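Local coordinates for protein pseudoperoxidase (Leishmania major, PDB 5VIA) that binds heme b within a peroxidase-type fold and, as a pseudoperoxidase, probably lacks ordinary peroxidase turnover, at residues 39-44 and 272-277; 49-54 and 141-146. One frame throughout, in Å; residues are numbered along the deposited sequence. Where two conformers were deposited one is given.

Contact 1. Residues 39-44 and 272-277; sequences RTAFVL and SAFTKM. With HEM (protoporphyrin IX containing Fe), chain B.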
loop_
_atom_site.group_PDB
_atom_site.type_symbol
_atom_site.label_atom_id
_atom_site.label_comp_id
_atom_site.label_asym_id
_atom_site.label_seq_id
_atom_site.Cartn_x
_atom_site.Cartn_y
_atom_site.Cartn_z
ATOM N N ARG A 39 -3.014 -1.945 -1.243
ATOM C CA ARG A 39 -2.198 -1.208 -2.195
ATOM C C ARG A 39 -2.997 -0.052 -2.809
ATOM O O ARG A 39 -2.472 1.039 -2.993
ATOM C CB ARG A 39 -1.668 -2.106 -3.315
ATOM C CG ARG A 39 -0.996 -1.264 -4.401
ATOM C CD ARG A 39 -0.097 -2.057 -5.338
ATOM N NE ARG A 39 -0.844 -2.751 -6.352
ATOM C CZ ARG A 39 -1.144 -2.254 -7.545
ATOM N NH1 ARG A 39 -0.771 -1.029 -7.882
ATOM N NH2 ARG A 39 -1.827 -2.994 -8.393
ATOM N N THR A 40 -4.266 -0.315 -3.104
ATOM C CA THR A 40 -5.154 0.689 -3.676
ATOM C C THR A 40 -5.267 1.963 -2.825
ATOM O O THR A 40 -5.436 3.050 -3.366
ATOM C CB THR A 40 -6.531 0.084 -3.919
ATOM O OG1 THR A 40 -6.388 -1.043 -4.795
ATOM C CG2 THR A 40 -7.437 1.079 -4.583
ATOM N N ALA A 41 -5.173 1.841 -1.505
ATOM C CA ALA A 41 -5.241 3.037 -0.666
ATOM C C ALA A 41 -4.040 3.922 -0.954
ATOM O O ALA A 41 -4.152 5.154 -0.950
ATOM C CB ALA A 41 -5.296 2.676 0.794
ATOM N N PHE A 42 -2.888 3.288 -1.179
ATOM C CA PHE A 42 -1.677 4.008 -1.553
ATOM C C PHE A 42 -1.741 4.562 -2.974
ATOM O O PHE A 42 -1.375 5.724 -3.211
ATOM C CB PHE A 42 -0.411 3.140 -1.360
ATOM C CG PHE A 42 0.834 3.745 -1.965
ATOM C CD1 PHE A 42 1.273 5.012 -1.575
ATOM C CD2 PHE A 42 1.565 3.054 -2.919
ATOM C CE1 PHE A 42 2.419 5.573 -2.134
ATOM C CE2 PHE A 42 2.703 3.605 -3.482
ATOM C CZ PHE A 42 3.132 4.872 -3.092
ATOM N N VAL A 43 -2.192 3.744 -3.926
ATOM C CA VAL A 43 -2.378 4.220 -5.297
ATOM C C VAL A 43 -3.207 5.518 -5.306
ATOM O O VAL A 43 -2.816 6.518 -5.930
ATOM C CB VAL A 43 -3.073 3.150 -6.178
ATOM C CG1 VAL A 43 -3.259 3.659 -7.574
ATOM C CG2 VAL A 43 -2.252 1.857 -6.201
ATOM N N LEU A 44 -4.335 5.509 -4.593
ATOM C CA LEU A 44 -5.239 6.659 -4.607
ATOM C C LEU A 44 -4.571 7.875 -3.979
ATOM O O LEU A 44 -4.616 8.966 -4.537
ATOM C CB LEU A 44 -6.539 6.317 -3.877
ATOM C CG LEU A 44 -7.413 5.297 -4.634
ATOM C CD1 LEU A 44 -8.632 4.917 -3.818
ATOM C CD2 LEU A 44 -7.826 5.855 -5.987
ATOM N N SER A 272 -1.178 5.324 12.651
ATOM C CA SER A 272 -1.132 6.768 12.504
ATOM C C SER A 272 -0.799 7.171 11.063
ATOM O O SER A 272 -1.430 8.066 10.489
ATOM C CB SER A 272 -0.124 7.366 13.490
ATOM O OG SER A 272 0.118 8.711 13.156
ATOM N N ALA A 273 0.186 6.499 10.475
ATOM C CA ALA A 273 0.555 6.753 9.083
ATOM C C ALA A 273 -0.581 6.411 8.126
ATOM O O ALA A 273 -0.881 7.176 7.196
ATOM C CB ALA A 273 1.798 5.949 8.706
ATOM N N PHE A 274 -1.198 5.250 8.329
ATOM C CA PHE A 274 -2.202 4.791 7.370
ATOM C C PHE A 274 -3.394 5.732 7.386
ATOM O O PHE A 274 -3.937 6.090 6.341
ATOM C CB PHE A 274 -2.628 3.345 7.655
ATOM C CG PHE A 274 -3.227 2.655 6.464
ATOM C CD1 PHE A 274 -4.569 2.818 6.158
ATOM C CD2 PHE A 274 -2.449 1.852 5.640
ATOM C CE1 PHE A 274 -5.137 2.183 5.049
ATOM C CE2 PHE A 274 -3.018 1.212 4.519
ATOM C CZ PHE A 274 -4.357 1.391 4.233
ATOM N N THR A 275 -3.792 6.160 8.577
ATOM C CA THR A 275 -4.851 7.150 8.689
ATOM C C THR A 275 -4.516 8.470 7.970
ATOM O O THR A 275 -5.352 8.995 7.224
ATOM C CB THR A 275 -5.222 7.389 10.173
ATOM O OG1 THR A 275 -5.969 6.261 10.644
ATOM C CG2 THR A 275 -6.069 8.655 10.334
ATOM N N LYS A 276 -3.322 9.023 8.183
ATOM C CA LYS A 276 -2.921 10.240 7.466
ATOM C C LYS A 276 -2.978 10.019 5.955
ATOM O O LYS A 276 -3.436 10.881 5.202
ATOM C CB LYS A 276 -1.497 10.659 7.837
ATOM C CG LYS A 276 -1.310 11.346 9.194
ATOM C CD LYS A 276 0.125 11.911 9.262
ATOM C CE LYS A 276 0.438 12.726 10.524
ATOM N NZ LYS A 276 1.904 13.111 10.582
ATOM N N MET A 277 -2.499 8.866 5.511
ATOM C CA MET A 277 -2.511 8.573 4.083
ATOM C C MET A 277 -3.917 8.590 3.504
ATOM O O MET A 277 -4.152 9.203 2.469
ATOM C CB MET A 277 -1.855 7.217 3.798
ATOM C CG MET A 277 -1.789 6.914 2.310
ATOM S SD MET A 277 -1.046 5.313 1.958
ATOM C CE MET A 277 -2.291 4.221 2.650
HETATM C CHA HEM B . 3.154 -4.292 -3.919
HETATM C CHB HEM B . 7.010 -1.383 -4.574
HETATM C CHC HEM B . 4.951 1.767 -1.507
HETATM C CHD HEM B . 1.504 -1.468 -0.312
HETATM C C1A HEM B . 4.313 -3.732 -4.398
HETATM C C2A HEM B . 5.077 -4.261 -5.506
HETATM C C3A HEM B . 6.130 -3.472 -5.699
HETATM C C4A HEM B . 6.085 -2.401 -4.707
HETATM C CMA HEM B . 7.217 -3.654 -6.774
HETATM C CAA HEM B . 4.690 -5.498 -6.345
HETATM C CBA HEM B . 3.556 -4.985 -7.253
HETATM C CGA HEM B . 3.005 -6.051 -8.174
HETATM O O1A HEM B . 3.776 -6.571 -9.017
HETATM O O2A HEM B . 1.782 -6.354 -8.087
HETATM C C1B HEM B . 6.799 -0.245 -3.822
HETATM C C2B HEM B . 7.669 0.903 -3.713
HETATM C C3B HEM B . 7.107 1.797 -2.886
HETATM C C4B HEM B . 5.857 1.217 -2.395
HETATM C CMB HEM B . 8.997 1.067 -4.467
HETATM C CAB HEM B . 7.753 3.159 -2.530
HETATM C CBB HEM B . 7.023 4.224 -2.179
HETATM C C1C HEM B . 3.851 1.180 -0.906
HETATM C C2C HEM B . 2.993 1.775 0.127
HETATM C C3C HEM B . 2.035 0.863 0.447
HETATM C C4C HEM B . 2.266 -0.321 -0.367
HETATM C CMC HEM B . 3.192 3.208 0.696
HETATM C CAC HEM B . 0.842 0.900 1.430
HETATM C CBC HEM B . 0.463 2.005 2.087
HETATM C C1D HEM B . 1.629 -2.545 -1.155
HETATM C C2D HEM B . 0.812 -3.741 -1.109
HETATM C C3D HEM B . 1.330 -4.627 -2.234
HETATM C C4D HEM B . 2.406 -3.874 -2.846
HETATM C CMD HEM B . -0.340 -4.055 -0.130
HETATM C CAD HEM B . 0.789 -6.022 -2.646
HETATM C CBD HEM B . -0.337 -5.730 -3.646
HETATM C CGD HEM B . -0.951 -7.001 -4.183
HETATM O O1D HEM B . -1.749 -6.919 -5.164
HETATM O O2D HEM B . -0.635 -8.085 -3.632
HETATM N NA HEM B . 4.960 -2.596 -3.923
HETATM N NB HEM B . 5.712 -0.028 -3.002
HETATM N NC HEM B . 3.373 -0.106 -1.178
HETATM N ND HEM B . 2.565 -2.664 -2.179
HETATM FE FE HEM B . 4.145 -1.334 -2.634
#

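Contact 2. Residues 49-54 and 141-146; sequences AGFPAE and LHALGG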
loop_
_atom_site.group_PDB
_atom_site.type_symbol
_atom_site.label_atom_id
_atom_site.label_comp_id
_atom_site.label_asym_id
_atom_site.label_seq_id
_atom_site.Cartn_x
_atom_site.Cartn_y
_atom_site.Cartn_z
ATOM N N ALA A 49 -1.733 13.169 -4.481
ATOM C CA ALA A 49 -0.544 13.951 -4.145
ATOM C C ALA A 49 0.316 14.296 -5.359
ATOM O O ALA A 49 1.278 15.053 -5.245
ATOM C CB ALA A 49 0.289 13.217 -3.100
ATOM N N GLY A 50 -0.012 13.737 -6.523
ATOM C CA GLY A 50 0.704 14.093 -7.735
ATOM C C GLY A 50 1.825 13.127 -8.064
ATOM O O GLY A 50 2.707 13.445 -8.869
ATOM N N PHE A 51 1.776 11.932 -7.471
ATOM C CA PHE A 51 2.773 10.915 -7.751
ATOM C C PHE A 51 2.180 9.629 -8.348
ATOM O O PHE A 51 2.526 8.536 -7.883
ATOM C CB PHE A 51 3.535 10.558 -6.467
ATOM C CG PHE A 51 4.331 11.710 -5.883
ATOM C CD1 PHE A 51 5.494 12.146 -6.497
ATOM C CD2 PHE A 51 3.918 12.336 -4.714
ATOM C CE1 PHE A 51 6.230 13.198 -5.963
ATOM C CE2 PHE A 51 4.646 13.391 -4.169
ATOM C CZ PHE A 51 5.799 13.826 -4.790
ATOM N N PRO A 52 1.319 9.744 -9.388
ATOM C CA PRO A 52 0.910 8.484 -10.015
ATOM C C PRO A 52 2.146 7.848 -10.637
ATOM O O PRO A 52 2.962 8.575 -11.217
ATOM C CB PRO A 52 -0.048 8.942 -11.125
ATOM C CG PRO A 52 0.425 10.323 -11.492
ATOM C CD PRO A 52 0.871 10.915 -10.170
ATOM N N ALA A 53 2.294 6.529 -10.517
ATOM C CA ALA A 53 3.483 5.861 -11.054
ATOM C C ALA A 53 3.220 5.192 -12.392
ATOM O O ALA A 53 2.119 4.699 -12.649
ATOM C CB ALA A 53 4.041 4.846 -10.056
ATOM N N GLU A 54 4.252 5.167 -13.227
ATOM C CA GLU A 54 4.216 4.464 -14.493
ATOM C C GLU A 54 4.991 3.154 -14.338
ATOM O O GLU A 54 4.690 2.150 -14.995
ATOM C CB GLU A 54 4.845 5.347 -15.575
ATOM C CG GLU A 54 4.416 5.013 -16.983
ATOM C CD GLU A 54 2.914 4.856 -17.102
ATOM O OE1 GLU A 54 2.169 5.764 -16.664
ATOM O OE2 GLU A 54 2.480 3.811 -17.630
ATOM N N LEU A 141 6.493 9.372 0.136
ATOM C CA LEU A 141 5.799 8.979 1.356
ATOM C C LEU A 141 5.490 10.167 2.284
ATOM O O LEU A 141 4.405 10.241 2.864
ATOM C CB LEU A 141 6.572 7.891 2.101
ATOM C CG LEU A 141 6.750 6.552 1.355
ATOM C CD1 LEU A 141 7.396 5.516 2.257
ATOM C CD2 LEU A 141 5.422 6.026 0.825
ATOM N N HIS A 142 6.435 11.093 2.419
ATOM C CA HIS A 142 6.212 12.250 3.288
ATOM C C HIS A 142 5.002 13.025 2.777
ATOM O O HIS A 142 4.254 13.626 3.562
ATOM C CB HIS A 142 7.441 13.163 3.317
ATOM C CG HIS A 142 8.545 12.687 4.217
ATOM N ND1 HIS A 142 8.407 12.610 5.589
ATOM C CD2 HIS A 142 9.820 12.315 3.946
ATOM C CE1 HIS A 142 9.540 12.188 6.120
ATOM N NE2 HIS A 142 10.419 12.009 5.148
ATOM N N ALA A 143 4.800 12.997 1.460
ATOM C CA ALA A 143 3.750 13.787 0.828
ATOM C C ALA A 143 2.336 13.215 0.987
ATOM O O ALA A 143 1.366 13.842 0.566
ATOM C CB ALA A 143 4.086 14.012 -0.649
ATOM N N LEU A 144 2.220 12.039 1.598
ATOM C CA LEU A 144 0.928 11.395 1.832
ATOM C C LEU A 144 0.291 11.889 3.128
ATOM O O LEU A 144 -0.064 11.082 3.987
ATOM C CB LEU A 144 1.108 9.868 1.894
ATOM C CG LEU A 144 1.828 9.220 0.693
ATOM C CD1 LEU A 144 1.906 7.710 0.845
ATOM C CD2 LEU A 144 1.120 9.552 -0.603
ATOM N N GLY A 145 0.171 13.212 3.277
ATOM C CA GLY A 145 -0.468 13.799 4.444
ATOM C C GLY A 145 0.494 14.514 5.389
ATOM O O GLY A 145 0.089 14.970 6.456
ATOM N N GLY A 146 1.762 14.613 5.006
ATOM C CA GLY A 146 2.776 15.166 5.884
ATOM C C GLY A 146 3.172 14.161 6.948
ATOM O O GLY A 146 2.979 14.403 8.144
#

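Contact 1. Residues 39-44 and 272-277
Ala41 and Phe42 of helix 33-49 meet Phe274 and Met277 of helix 263-279 beside the heme. No hydrogen bond joins the two segments. Arg39 comes first and serves the heme rather than the other helix. Its CB lies 3.7 Å from HEM C2D. NH1 bonds to the carbonyl oxygens of Cys60 and Val62, NH2 to that of Arg64. Cys60 is an axial ligand of the iron, so these bonds probably help to position its loop. Ala41 points at the other helix. Its CB touches Phe274 CZ at 3.8 Å and Met277 CE at 3.9 Å. Met277 CE lies above one face of the Phe274 ring, offset toward its rim. Phe42 follows, with CG anti to the backbone N (chi1 170°). This lays the ring nearly parallel to the porphyrin, displaced over the outer edge of pyrrole C and its methyl CMC, with CE2 3.5 Å from HEM CHC. Met277 SD lies at the edge of this ring, near its plane; within Phe42 it comes closest to CA, at 3.8 Å. Met277 is extended through chi2 and turns at chi3 (67°), and its SD and CE both lie 3.6 Å from the vinyl carbon HEM CBC. Arg39 and Phe42 probably correspond to the Arg and Trp/Phe of the peroxidase distal-helix pattern Arg-x-x-Trp/Phe-His, with Val43 in the histidine's place. The helix segments cross at 49°, their axes 10.7 Å apart at closest. Helix 85-99 packs on Ala41 through Ala93 and on Phe274 through Ile97, while Leu155 of helix 149-155 touches Phe274 and Met277.

Contact 2. Residues 49-54 and 141-146
Phe51 and Ala49 both meet Ala143, and the contact is small. The apolar part is one touch, Phe51 CE2 to Ala143 CB at 3.6 Å. The methyl comes to the edge of the ring, near its plane, and not over a face. CG of Phe51 is anti to the carbonyl carbon (chi1 -63°), which swings the ring toward the 141-146 turn. The same ring packs edge-to-face with Phe135 and touches the side chains of Thr139 and Ile140 of helix 137-142. Leu141 points away from 49-54 and reaches the heme. The second touch is mixed. Ala49 CB lies 3.9 Å from the carbonyl O of Ala143, a van der Waals approach of a methyl to a backbone oxygen. No hydrogen bond crosses between the segments.

Both segments lie where a helix ends. Helix 33-49 finishes in a Schellman motif, with Gly50 at a positive phi (96°) that suits a residue without a side chain. Two bonds run back from this end into the last helical turn. Helix 137-142 runs into an inverse gamma turn centred on Leu144, followed by Gly145, also at positive phi.

Backbone hydrogen bonds shape the second turn from within. Leu144 N bonds to Leu141 O at 3.1 Å. Two weak bonds follow, Gly145 N to Ala143 O and Gly146 N to His142 O, both 3.0 Å.

Polar bonds to other parts of the chain fix each side. Asn125 bonds to Ala49 O through its side chain and pairs with Gly50 through the backbone, while His142 ND1 bonds to Leu147 O.

Overall arrangement
After helix 16-29 the chain enters helix 33-49, which carries residues 39-44 of contact 1 and leads straight into residues 49-54 of contact 2. Contact 2 closes its loop at 141-146, where helix 137-142 ends. Contact 1 closes much later, at helix 263-279, so the loop of contact 2 is nested within that of contact 1. The two centres are about 10 Å apart. Leu144 joins them, its CD1 packing 3.7 Å from Phe42 CD1, and Lys276 NZ probably bonds to Gly146 O. Together they tie helix 33-49, which lines the heme, to the late helix 263-279 and to the turn after helix 137-142.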